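Local coordinates for GTPase activator-like protein (Chaetomium thermophilum, PDB 5HIU) that is the N-terminal, all-helical part of the fungal TSC2 protein, whose full-length form probably acts as a GTPase activator, at residues Ser297-Asp301 / Lys302-Lys306; Asp307-Arg310 / Asp311-Ala315; Glu138-Pro141 / Leu142-Leu145; Gln118-Ala121 / Leu122-Thr126; Ile431-Val434 / Glu435-Val439. All coordinates share one frame; numbering follows the deposited sequence.

Interaction 1 of 5, residues Ser297-Asp301 / Lys302-Lys306; sequences SPNPD and KNREK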
# COMPACT_ATOMS: atom_id res chain seq x y z
N SER A 297 -15.91 7.58 19.56
CA SER A 297 -16.53 7.64 20.88
C SER A 297 -15.44 7.33 21.91
O SER A 297 -14.86 6.23 21.90
CB SER A 297 -17.71 6.66 20.98
OG SER A 297 -18.72 7.17 21.83
N PRO A 298 -15.14 8.31 22.78
CA PRO A 298 -14.12 8.13 23.83
C PRO A 298 -14.30 6.85 24.69
O PRO A 298 -15.20 6.77 25.54
CB PRO A 298 -14.26 9.41 24.69
CG PRO A 298 -15.02 10.40 23.86
CD PRO A 298 -15.82 9.62 22.87
N ASN A 299 -13.41 5.87 24.47
CA ASN A 299 -13.51 4.53 25.07
C ASN A 299 -12.58 4.32 26.28
O ASN A 299 -11.37 4.55 26.18
CB ASN A 299 -13.15 3.48 23.99
CG ASN A 299 -13.59 2.06 24.36
OD1 ASN A 299 -13.67 1.68 25.53
ND2 ASN A 299 -13.87 1.27 23.35
N PRO A 300 -13.14 3.84 27.42
CA PRO A 300 -12.37 3.45 28.61
C PRO A 300 -11.14 2.57 28.34
O PRO A 300 -10.10 2.74 28.98
CB PRO A 300 -13.38 2.68 29.46
CG PRO A 300 -14.71 3.24 29.07
CD PRO A 300 -14.59 3.72 27.64
N ASP A 301 -11.27 1.61 27.41
CA ASP A 301 -10.14 0.80 26.96
C ASP A 301 -9.18 1.64 26.10
O ASP A 301 -9.52 2.04 24.98
CB ASP A 301 -10.65 -0.40 26.15
CG ASP A 301 -9.56 -1.41 25.82
OD1 ASP A 301 -8.48 -1.02 25.35
OD2 ASP A 301 -9.80 -2.62 26.03
N LYS A 302 -7.97 1.88 26.61
CA LYS A 302 -6.97 2.69 25.90
C LYS A 302 -6.37 2.02 24.65
O LYS A 302 -5.78 2.71 23.83
CB LYS A 302 -5.85 3.16 26.84
CG LYS A 302 -4.78 4.02 26.16
CD LYS A 302 -3.95 4.84 27.12
CE LYS A 302 -3.03 5.79 26.36
NZ LYS A 302 -2.38 6.76 27.28
N ASN A 303 -6.51 0.70 24.50
CA ASN A 303 -6.16 0.06 23.22
C ASN A 303 -7.12 0.53 22.10
O ASN A 303 -6.69 0.81 20.97
CB ASN A 303 -6.13 -1.47 23.33
CG ASN A 303 -5.00 -1.99 24.20
OD1 ASN A 303 -3.82 -1.75 23.92
ND2 ASN A 303 -5.34 -2.71 25.27
N ARG A 304 -8.41 0.64 22.43
CA ARG A 304 -9.43 1.17 21.53
C ARG A 304 -9.22 2.66 21.32
O ARG A 304 -8.93 3.10 20.21
CB ARG A 304 -10.85 0.93 22.07
CG ARG A 304 -11.18 -0.52 22.39
CD ARG A 304 -11.34 -1.37 21.15
NE ARG A 304 -11.91 -2.68 21.49
CZ ARG A 304 -12.35 -3.58 20.61
NH1 ARG A 304 -12.31 -3.33 19.30
NH2 ARG A 304 -12.86 -4.73 21.06
N GLU A 305 -9.35 3.44 22.41
CA GLU A 305 -9.17 4.90 22.35
C GLU A 305 -8.07 5.24 21.34
O GLU A 305 -8.27 6.08 20.48
CB GLU A 305 -8.85 5.49 23.75
CG GLU A 305 -9.15 6.99 23.95
CD GLU A 305 -9.13 7.45 25.43
OE1 GLU A 305 -8.65 6.69 26.31
OE2 GLU A 305 -9.60 8.57 25.75
N LYS A 306 -6.94 4.55 21.41
CA LYS A 306 -5.84 4.83 20.49
C LYS A 306 -6.08 4.25 19.10
O LYS A 306 -5.72 4.88 18.10
CB LYS A 306 -4.52 4.31 21.03
CG LYS A 306 -3.39 5.32 20.89
CD LYS A 306 -2.69 5.48 22.22
CE LYS A 306 -1.78 6.69 22.24
NZ LYS A 306 -0.50 6.32 22.90

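Interaction 2 of 5, residues Asp307-Arg310 / Asp311-Ala315; sequences DTVR and DVRGA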
# COMPACT_ATOMS: atom_id res chain seq x y z
N ASP A 307 -6.64 3.04 19.04
CA ASP A 307 -7.00 2.43 17.76
C ASP A 307 -7.86 3.38 16.93
O ASP A 307 -7.58 3.60 15.75
CB ASP A 307 -7.73 1.09 17.95
CG ASP A 307 -6.77 -0.10 18.08
OD1 ASP A 307 -5.69 -0.08 17.45
OD2 ASP A 307 -7.12 -1.06 18.80
N THR A 308 -8.89 3.94 17.54
CA THR A 308 -9.77 4.88 16.85
C THR A 308 -9.15 6.28 16.69
O THR A 308 -9.43 6.95 15.70
CB THR A 308 -11.13 5.02 17.56
OG1 THR A 308 -11.68 3.72 17.80
CG2 THR A 308 -12.10 5.85 16.71
N VAL A 309 -8.36 6.71 17.67
CA VAL A 309 -7.60 7.98 17.58
C VAL A 309 -6.60 7.93 16.42
O VAL A 309 -6.49 8.88 15.63
CB VAL A 309 -6.87 8.33 18.91
CG1 VAL A 309 -5.67 9.25 18.69
CG2 VAL A 309 -7.84 8.97 19.90
N ARG A 310 -5.86 6.82 16.32
CA ARG A 310 -5.00 6.57 15.16
C ARG A 310 -5.77 6.98 13.93
O ARG A 310 -5.34 7.86 13.20
CB ARG A 310 -4.61 5.08 15.09
CG ARG A 310 -4.24 4.57 13.69
CD ARG A 310 -3.86 3.09 13.71
NE ARG A 310 -4.96 2.24 14.16
CZ ARG A 310 -4.91 0.91 14.28
NH1 ARG A 310 -3.80 0.25 13.98
NH2 ARG A 310 -5.97 0.24 14.70
N ASP A 311 -6.93 6.36 13.74
CA ASP A 311 -7.82 6.62 12.61
C ASP A 311 -8.21 8.08 12.49
O ASP A 311 -8.25 8.64 11.38
CB ASP A 311 -9.11 5.79 12.71
CG ASP A 311 -8.86 4.29 12.75
OD1 ASP A 311 -7.93 3.78 12.08
OD2 ASP A 311 -9.63 3.60 13.47
N VAL A 312 -8.53 8.70 13.61
CA VAL A 312 -8.97 10.09 13.61
C VAL A 312 -7.88 11.04 13.11
O VAL A 312 -8.16 11.90 12.28
CB VAL A 312 -9.45 10.54 15.01
CG1 VAL A 312 -9.74 12.03 15.02
CG2 VAL A 312 -10.69 9.76 15.40
N ARG A 313 -6.65 10.88 13.60
CA ARG A 313 -5.55 11.77 13.21
C ARG A 313 -5.22 11.67 11.73
O ARG A 313 -4.69 12.62 11.13
CB ARG A 313 -4.28 11.42 13.95
CG ARG A 313 -4.35 11.48 15.47
CD ARG A 313 -2.97 11.25 16.03
NE ARG A 313 -2.00 12.18 15.44
CZ ARG A 313 -0.71 11.93 15.24
NH1 ARG A 313 -0.17 10.76 15.58
NH2 ARG A 313 0.06 12.87 14.69
N GLY A 314 -5.47 10.50 11.15
CA GLY A 314 -5.16 10.27 9.76
C GLY A 314 -6.19 10.96 8.91
O GLY A 314 -5.85 11.70 8.00
N ALA A 315 -7.46 10.68 9.25
CA ALA A 315 -8.63 11.33 8.64
C ALA A 315 -8.47 12.83 8.57
O ALA A 315 -8.80 13.44 7.57
CB ALA A 315 -9.89 10.99 9.42

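Interaction 3 of 5, residues Glu138-Pro141 / Leu142-Leu145; sequences EMFP and LLTL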
# COMPACT_ATOMS: atom_id res chain seq x y z
N GLU A 138 -4.84 -19.39 -12.16
CA GLU A 138 -4.04 -19.85 -11.01
C GLU A 138 -3.08 -18.81 -10.44
O GLU A 138 -2.62 -18.94 -9.31
CB GLU A 138 -3.23 -21.11 -11.39
CG GLU A 138 -4.06 -22.35 -11.70
CD GLU A 138 -4.18 -22.63 -13.19
OE1 GLU A 138 -4.69 -21.74 -13.91
OE2 GLU A 138 -3.78 -23.74 -13.63
N MET A 139 -2.77 -17.80 -11.24
CA MET A 139 -1.73 -16.85 -10.95
C MET A 139 -1.93 -16.06 -9.68
O MET A 139 -1.02 -16.01 -8.87
CB MET A 139 -1.61 -15.87 -12.11
CG MET A 139 -0.37 -15.00 -12.05
SD MET A 139 1.14 -15.96 -11.99
CE MET A 139 2.32 -14.62 -12.02
N PHE A 140 -3.08 -15.42 -9.52
CA PHE A 140 -3.32 -14.49 -8.39
C PHE A 140 -3.41 -15.16 -7.02
O PHE A 140 -2.84 -14.65 -6.04
CB PHE A 140 -4.56 -13.61 -8.63
CG PHE A 140 -4.28 -12.44 -9.52
CD1 PHE A 140 -3.72 -11.29 -9.00
CD2 PHE A 140 -4.54 -12.50 -10.87
CE1 PHE A 140 -3.43 -10.21 -9.82
CE2 PHE A 140 -4.25 -11.43 -11.69
CZ PHE A 140 -3.69 -10.28 -11.17
N PRO A 141 -4.13 -16.29 -6.94
CA PRO A 141 -4.09 -17.06 -5.72
C PRO A 141 -2.70 -17.52 -5.33
O PRO A 141 -2.40 -17.63 -4.14
CB PRO A 141 -4.97 -18.27 -6.05
CG PRO A 141 -5.96 -17.74 -7.02
CD PRO A 141 -5.18 -16.76 -7.86
N LEU A 142 -1.87 -17.80 -6.33
CA LEU A 142 -0.51 -18.20 -6.07
C LEU A 142 0.28 -17.04 -5.48
O LEU A 142 0.98 -17.22 -4.47
CB LEU A 142 0.17 -18.71 -7.33
CG LEU A 142 1.65 -18.99 -7.04
CD1 LEU A 142 1.80 -20.35 -6.39
CD2 LEU A 142 2.51 -18.86 -8.29
N LEU A 143 0.17 -15.86 -6.10
CA LEU A 143 0.88 -14.67 -5.60
C LEU A 143 0.49 -14.37 -4.16
O LEU A 143 1.34 -14.05 -3.32
CB LEU A 143 0.58 -13.43 -6.43
CG LEU A 143 1.03 -13.49 -7.89
CD1 LEU A 143 0.49 -12.27 -8.62
CD2 LEU A 143 2.53 -13.60 -8.05
N THR A 144 -0.80 -14.45 -3.89
CA THR A 144 -1.28 -14.19 -2.55
C THR A 144 -0.69 -15.17 -1.58
O THR A 144 -0.34 -14.82 -0.46
CB THR A 144 -2.81 -14.26 -2.52
OG1 THR A 144 -3.33 -13.23 -3.38
CG2 THR A 144 -3.34 -14.09 -1.09
N LEU A 145 -0.57 -16.42 -1.99
CA LEU A 145 0.01 -17.44 -1.14
C LEU A 145 1.46 -17.06 -0.84
O LEU A 145 1.88 -16.93 0.31
CB LEU A 145 -0.08 -18.77 -1.86
CG LEU A 145 0.44 -20.02 -1.16
CD1 LEU A 145 0.17 -20.00 0.34
CD2 LEU A 145 -0.18 -21.24 -1.84

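Interaction 4 of 5, residues Gln118-Ala121 / Leu122-Thr126; sequences QLVA and LEQLT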
# COMPACT_ATOMS: atom_id res chain seq x y z
N GLN A 118 12.06 -20.06 -7.60
CA GLN A 118 10.66 -20.10 -8.00
C GLN A 118 10.16 -18.74 -8.49
O GLN A 118 9.56 -18.64 -9.55
CB GLN A 118 9.77 -20.50 -6.85
CG GLN A 118 10.12 -21.80 -6.20
CD GLN A 118 8.95 -22.31 -5.44
OE1 GLN A 118 8.83 -22.06 -4.25
NE2 GLN A 118 8.04 -22.98 -6.12
N LEU A 119 10.39 -17.73 -7.64
CA LEU A 119 10.18 -16.31 -7.91
C LEU A 119 10.69 -15.95 -9.28
O LEU A 119 9.95 -15.46 -10.11
CB LEU A 119 11.04 -15.51 -6.94
CG LEU A 119 10.61 -14.33 -6.06
CD1 LEU A 119 10.02 -13.18 -6.86
CD2 LEU A 119 9.64 -14.75 -4.99
N VAL A 120 11.98 -16.21 -9.50
CA VAL A 120 12.61 -15.84 -10.77
C VAL A 120 11.98 -16.65 -11.92
O VAL A 120 11.68 -16.11 -12.99
CB VAL A 120 14.14 -16.04 -10.72
CG1 VAL A 120 14.75 -15.93 -12.09
CG2 VAL A 120 14.79 -15.04 -9.77
N ALA A 121 11.76 -17.94 -11.70
CA ALA A 121 11.14 -18.75 -12.71
C ALA A 121 9.83 -18.13 -13.10
O ALA A 121 9.56 -17.90 -14.29
CB ALA A 121 10.91 -20.16 -12.21
N LEU A 122 8.99 -17.86 -12.11
CA LEU A 122 7.67 -17.35 -12.43
C LEU A 122 7.79 -16.01 -13.16
O LEU A 122 7.16 -15.79 -14.19
CB LEU A 122 6.83 -17.22 -11.18
CG LEU A 122 5.38 -16.81 -11.44
CD1 LEU A 122 4.68 -17.77 -12.40
CD2 LEU A 122 4.62 -16.78 -10.13
N GLU A 123 8.64 -15.14 -12.64
CA GLU A 123 8.90 -13.85 -13.23
C GLU A 123 9.30 -14.01 -14.70
O GLU A 123 8.76 -13.30 -15.55
CB GLU A 123 9.99 -13.15 -12.43
CG GLU A 123 10.69 -11.99 -13.10
CD GLU A 123 11.86 -11.49 -12.27
OE1 GLU A 123 11.59 -11.01 -11.16
OE2 GLU A 123 13.03 -11.61 -12.70
N GLN A 124 10.20 -14.96 -14.99
CA GLN A 124 10.65 -15.20 -16.35
C GLN A 124 9.60 -15.88 -17.19
O GLN A 124 9.50 -15.60 -18.36
CB GLN A 124 11.91 -16.04 -16.38
CG GLN A 124 13.11 -15.33 -15.78
CD GLN A 124 13.42 -14.00 -16.46
OE1 GLN A 124 13.58 -13.92 -17.68
NE2 GLN A 124 13.52 -12.94 -15.65
N LEU A 125 8.84 -16.79 -16.59
CA LEU A 125 7.77 -17.47 -17.31
C LEU A 125 6.76 -16.44 -17.80
O LEU A 125 6.30 -16.50 -18.94
CB LEU A 125 7.06 -18.49 -16.42
CG LEU A 125 5.98 -19.35 -17.07
CD1 LEU A 125 6.59 -20.19 -18.17
CD2 LEU A 125 5.21 -20.23 -16.09
N THR A 126 6.42 -15.50 -16.93
CA THR A 126 5.40 -14.51 -17.23
C THR A 126 5.95 -13.28 -17.96
O THR A 126 5.18 -12.46 -18.44
CB THR A 126 4.72 -14.02 -15.95
OG1 THR A 126 5.70 -13.43 -15.08
CG2 THR A 126 4.05 -15.17 -15.22

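Interaction 5 of 5, residues Ile431-Val434 / Glu435-Val439; sequences ILRV and ENLIV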
# COMPACT_ATOMS: atom_id res chain seq x y z
N ILE A 431 -6.44 33.55 14.44
CA ILE A 431 -6.74 34.90 14.85
C ILE A 431 -6.31 35.84 13.73
O ILE A 431 -7.13 36.61 13.23
CB ILE A 431 -6.07 35.27 16.19
CG1 ILE A 431 -6.64 34.43 17.36
CG2 ILE A 431 -6.21 36.76 16.47
CD1 ILE A 431 -8.10 34.03 17.21
N LEU A 432 -5.06 35.74 13.29
CA LEU A 432 -4.57 36.67 12.28
C LEU A 432 -5.44 36.62 11.02
O LEU A 432 -5.81 37.67 10.49
CB LEU A 432 -3.10 36.40 11.92
CG LEU A 432 -2.44 37.48 11.04
CD1 LEU A 432 -2.35 38.82 11.75
CD2 LEU A 432 -1.06 37.06 10.57
N ARG A 433 -5.77 35.41 10.58
CA ARG A 433 -6.59 35.23 9.38
C ARG A 433 -8.02 35.76 9.54
O ARG A 433 -8.51 36.46 8.67
CB ARG A 433 -6.63 33.76 8.98
CG ARG A 433 -7.41 33.47 7.71
CD ARG A 433 -6.90 34.27 6.52
NE ARG A 433 -7.63 33.90 5.30
CZ ARG A 433 -7.57 34.56 4.14
NH1 ARG A 433 -6.80 35.64 4.02
NH2 ARG A 433 -8.28 34.13 3.11
N VAL A 434 -8.68 35.40 10.64
CA VAL A 434 -10.04 35.84 10.91
C VAL A 434 -10.07 37.35 11.06
O VAL A 434 -11.00 38.03 10.64
CB VAL A 434 -10.58 35.21 12.20
CG1 VAL A 434 -11.88 35.89 12.63
CG2 VAL A 434 -10.81 33.72 12.00
N GLU A 435 -9.02 37.84 11.69
CA GLU A 435 -8.78 39.26 11.82
C GLU A 435 -8.67 39.93 10.46
O GLU A 435 -9.28 40.97 10.23
CB GLU A 435 -7.50 39.43 12.61
CG GLU A 435 -7.08 40.84 12.91
CD GLU A 435 -5.94 40.85 13.91
OE1 GLU A 435 -6.15 40.36 15.04
OE2 GLU A 435 -4.85 41.34 13.57
N ASN A 436 -7.91 39.32 9.56
CA ASN A 436 -7.75 39.85 8.21
C ASN A 436 -9.02 39.82 7.39
O ASN A 436 -9.25 40.71 6.58
CB ASN A 436 -6.68 39.07 7.42
CG ASN A 436 -5.27 39.51 7.75
OD1 ASN A 436 -4.40 38.67 7.98
ND2 ASN A 436 -5.03 40.81 7.73
N LEU A 437 -9.83 38.78 7.58
CA LEU A 437 -11.06 38.63 6.81
C LEU A 437 -12.02 39.75 7.15
O LEU A 437 -12.63 40.33 6.26
CB LEU A 437 -11.71 37.28 7.09
CG LEU A 437 -11.02 36.11 6.39
CD1 LEU A 437 -11.44 34.82 7.08
CD2 LEU A 437 -11.35 36.02 4.91
N ILE A 438 -12.13 40.06 8.43
CA ILE A 438 -12.95 41.16 8.87
C ILE A 438 -12.45 42.44 8.24
O ILE A 438 -13.22 43.20 7.66
CB ILE A 438 -12.89 41.33 10.40
CG1 ILE A 438 -13.52 40.12 11.08
CG2 ILE A 438 -13.61 42.62 10.83
CD1 ILE A 438 -13.15 40.00 12.54
N VAL A 439 -11.15 42.68 8.36
CA VAL A 439 -10.60 43.94 7.91
C VAL A 439 -10.81 44.09 6.43
O VAL A 439 -11.28 45.12 5.97
CB VAL A 439 -9.11 44.08 8.29
CG1 VAL A 439 -8.45 45.25 7.56
CG2 VAL A 439 -8.99 44.29 9.78

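Interaction 1 of 5, residues Ser297-Asp301 / Lys302-Lys306
D301 caps the helix that starts at K302. Its OD1 takes two weak bonds from the first turn, a short but bent one from N303 N (2.7 Å, 130° at the hydrogen) and a longer one from R304 N (3.4 Å). The D301 carbonyl adds the first regular bond of the helix, E305 N to D301 O at 2.9 Å, with the donor in the carbonyl plane. The carboxylate reaches the opening turn because CG of D301 is anti to its own backbone N (chi1 -171°). Such an N-cap gives the amides at the head of a helix an acceptor that no preceding turn can supply.

One step back, N299 probably steadies the cap residue. Its OD1 accepts D301 N at 3.0 Å, closing an Asx turn in which the donor stands above the carbonyl plane. The other end of the same amide, ND2, lies 3.3 Å from R304 CB; the N299 and R304 side chains run side by side, pointing the same way, their amide and guanidinium planes only 7° apart. All this lies at the protein surface, where the loop after helix 281-294 turns into helix 302-322 and joins two successive helices of the all-helical chain.

Interaction 2 of 5, residues Asp307-Arg310 / Asp311-Ala315
R310 and D311 lie side by side on the helix, pointing the same way, with guanidinium and carboxylate planes 20° apart. Their attraction is one of charge: R310 NE is a long 3.9 Å from D311 OD1, and no N-H is aimed at that oxygen, which sits well out of the guanidinium plane. The closer ionic partner of R310 is D307, whose OD1 is 2.8 Å from R310 NH2, again out of plane. A bend at chi3 (61°) folds the arginine back along the helix, and its NE also makes a weak bond to D307 O. The three residues thus form a salt-bridge network over about one turn, in which the arginine probably offsets the negative charge of both aspartates.

Backbone bonds carry the helix through this region. R313 N meets V309 O at 2.9 Å, nearly straight, and V312 N meets T308 O at the same length, whereas the bonds from D311 N and G314 N are weak.

Apolar contact is slight, with V309 CG1 touching R313 CG at 4.1 Å as the two side chains cross. Outward from the helix, R310 and R313 meet helix 245-261, while V312 and A315 pack on helix 281-294. The arrangement is that of a helix in an alpha-solenoid, packed against two preceding helices, with an i to i+3 aspartate-arginine pair, D307-R310, and a longer one between the neighbours R310 and D311.

Interaction 3 of 5, residues Glu138-Pro141 / Leu142-Leu145
F140 O takes two bonds from T144, one from the backbone N at 3.0 Å and one from OG1 at 3.1 Å. The two donors arrive from opposite faces of the carbonyl plane. The hydroxyl can turn back to this oxygen because OG1 lies beside the threonine's own backbone N, anti to its carbonyl carbon (chi1 -63°), so that its proton is spent inside the helix. The other backbone bonds are L142 N to E138 O, L143 N to M139 O at 3.0 Å, and L145 N to P141 O. P141, which has no N-H to give, stands in the first turn, where a proline ring fits without breaking the helical bonding.

This is the opening of helix 139-163, one of the helices stacked into the elongated solenoid, and it is wrapped on several sides. M139 and F140 face V194 of helix 179-198, T144 meets V206 and L210 of helix 204-219, and L142 reaches F103 of helix 96-107.

Apolar contacts within the turn are fewer and looser. The bend at chi2 of M139 (57°) carries CE to 4.1 Å from L143 CD2, the two chains crossing. The other branch of the leucine, CD1, approaches F140 CD1 at 4.3 Å.

Interaction 4 of 5, residues Gln118-Ala121 / Leu122-Thr126
Q118-A121 and L122-T126 form successive turns of a single alpha-helix, joined by four regular i to i+4 backbone bonds. Q124 N to V120 O and L125 N to A121 O are each 2.7 Å long, their donors lying nearly on the line of the acceptor C=O. L122 N to Q118 O is equally short, and E123 N to L119 O measures 2.9 Å with an angle of 168° at the hydrogen.

Side chains of the two turns meet most closely where V120 and Q124 run side by side, CG1 of the valine 4.1 Å from CG of the glutamine. CG of Q124 is anti to its carbonyl carbon (chi1 -66°), which lays it back over the preceding turn, 3.2 Å from V120 O.

In the solenoid, helix 115-126 is buried between its neighbours: A121 packs on I86 of helix 75-89 and on L106 of helix 96-107, while L122 also touches W146 of helix 139-163.

Polar ends find partners in this setting. Q124 NE2 gives a 3.3 Å hydrogen bond to E123 OE2, which lies in the plane of the glutamine amide and receives it on the lone pair directed away from its sister oxygen. That carboxylate is held at its other oxygen too, since E123 OE1 is bonded to Q186 NE2 of helix 179-198. Q118 turns away from the adjoining turn, and its NE2 is bonded to L106 O.

Interaction 5 of 5, residues Ile431-Val434 / Glu435-Val439
R433 CG is anti to the backbone N (chi1 -178°) and the chain then bends at chi2 (56°), a course that swings the guanidinium along the helix and over L437, one turn on. The two residues belong to helix 423-441, near the C-terminal end of the alpha-solenoid. CD2 of L437 lies over one face of the guanidinium, offset toward its rim and 4.0 Å from R433 NH2. The methyl thus touches the flat side of the group and leaves its in-plane N-H bonds to other partners: NE donates to F366 O, at the C-terminal end of helix 352-366. Here the arginine ties two helices together while its flat face rests on a leucine.

On another side of the helix, L432 and N436 lie side by side, pointing the same way, though the turn of the N436 amide about its own axis is doubtful. E435, extended beyond CG, crosses both I431 and L432; its OE1 comes to 3.9 Å from I431 CG2 and its OE2 to 4.0 Å from L432 CD1, so the carboxylate borders on two apolar side chains.

The backbone continues without a break, E435 N bonding to I431 O at 2.7 Å and N436 N to L432 O at 2.8 Å. I431 and I438 look toward helix 448-459, the former meeting F454 and V458, the latter M452 and L455. Within the helix I438 also turns back to the preceding turn, where its CD1 lies 4.3 Å from V434 CG1.

Overall arrangement
All five contacts are local, within or at the head of single helices of one elongated all-helical chain. Interactions 1 and 2 share helix 302-322: polar capping at its exposed start gives way to a partly buried turn with a charge network, its centre about 11 Å from that of interaction 1. Interactions 3 and 4 lie on the successive helices 139-163 and 115-126 and touch directly, L142 CD2 meeting L122 CD2 at 3.5 Å; interaction 4 is the buried one, and apolar packing dominates where they meet. Interaction 5 stands apart toward the C-terminal end, its centre about 62 Å from that of interaction 4, and mixes an arginine-leucine contact with partly buried apolar side chains.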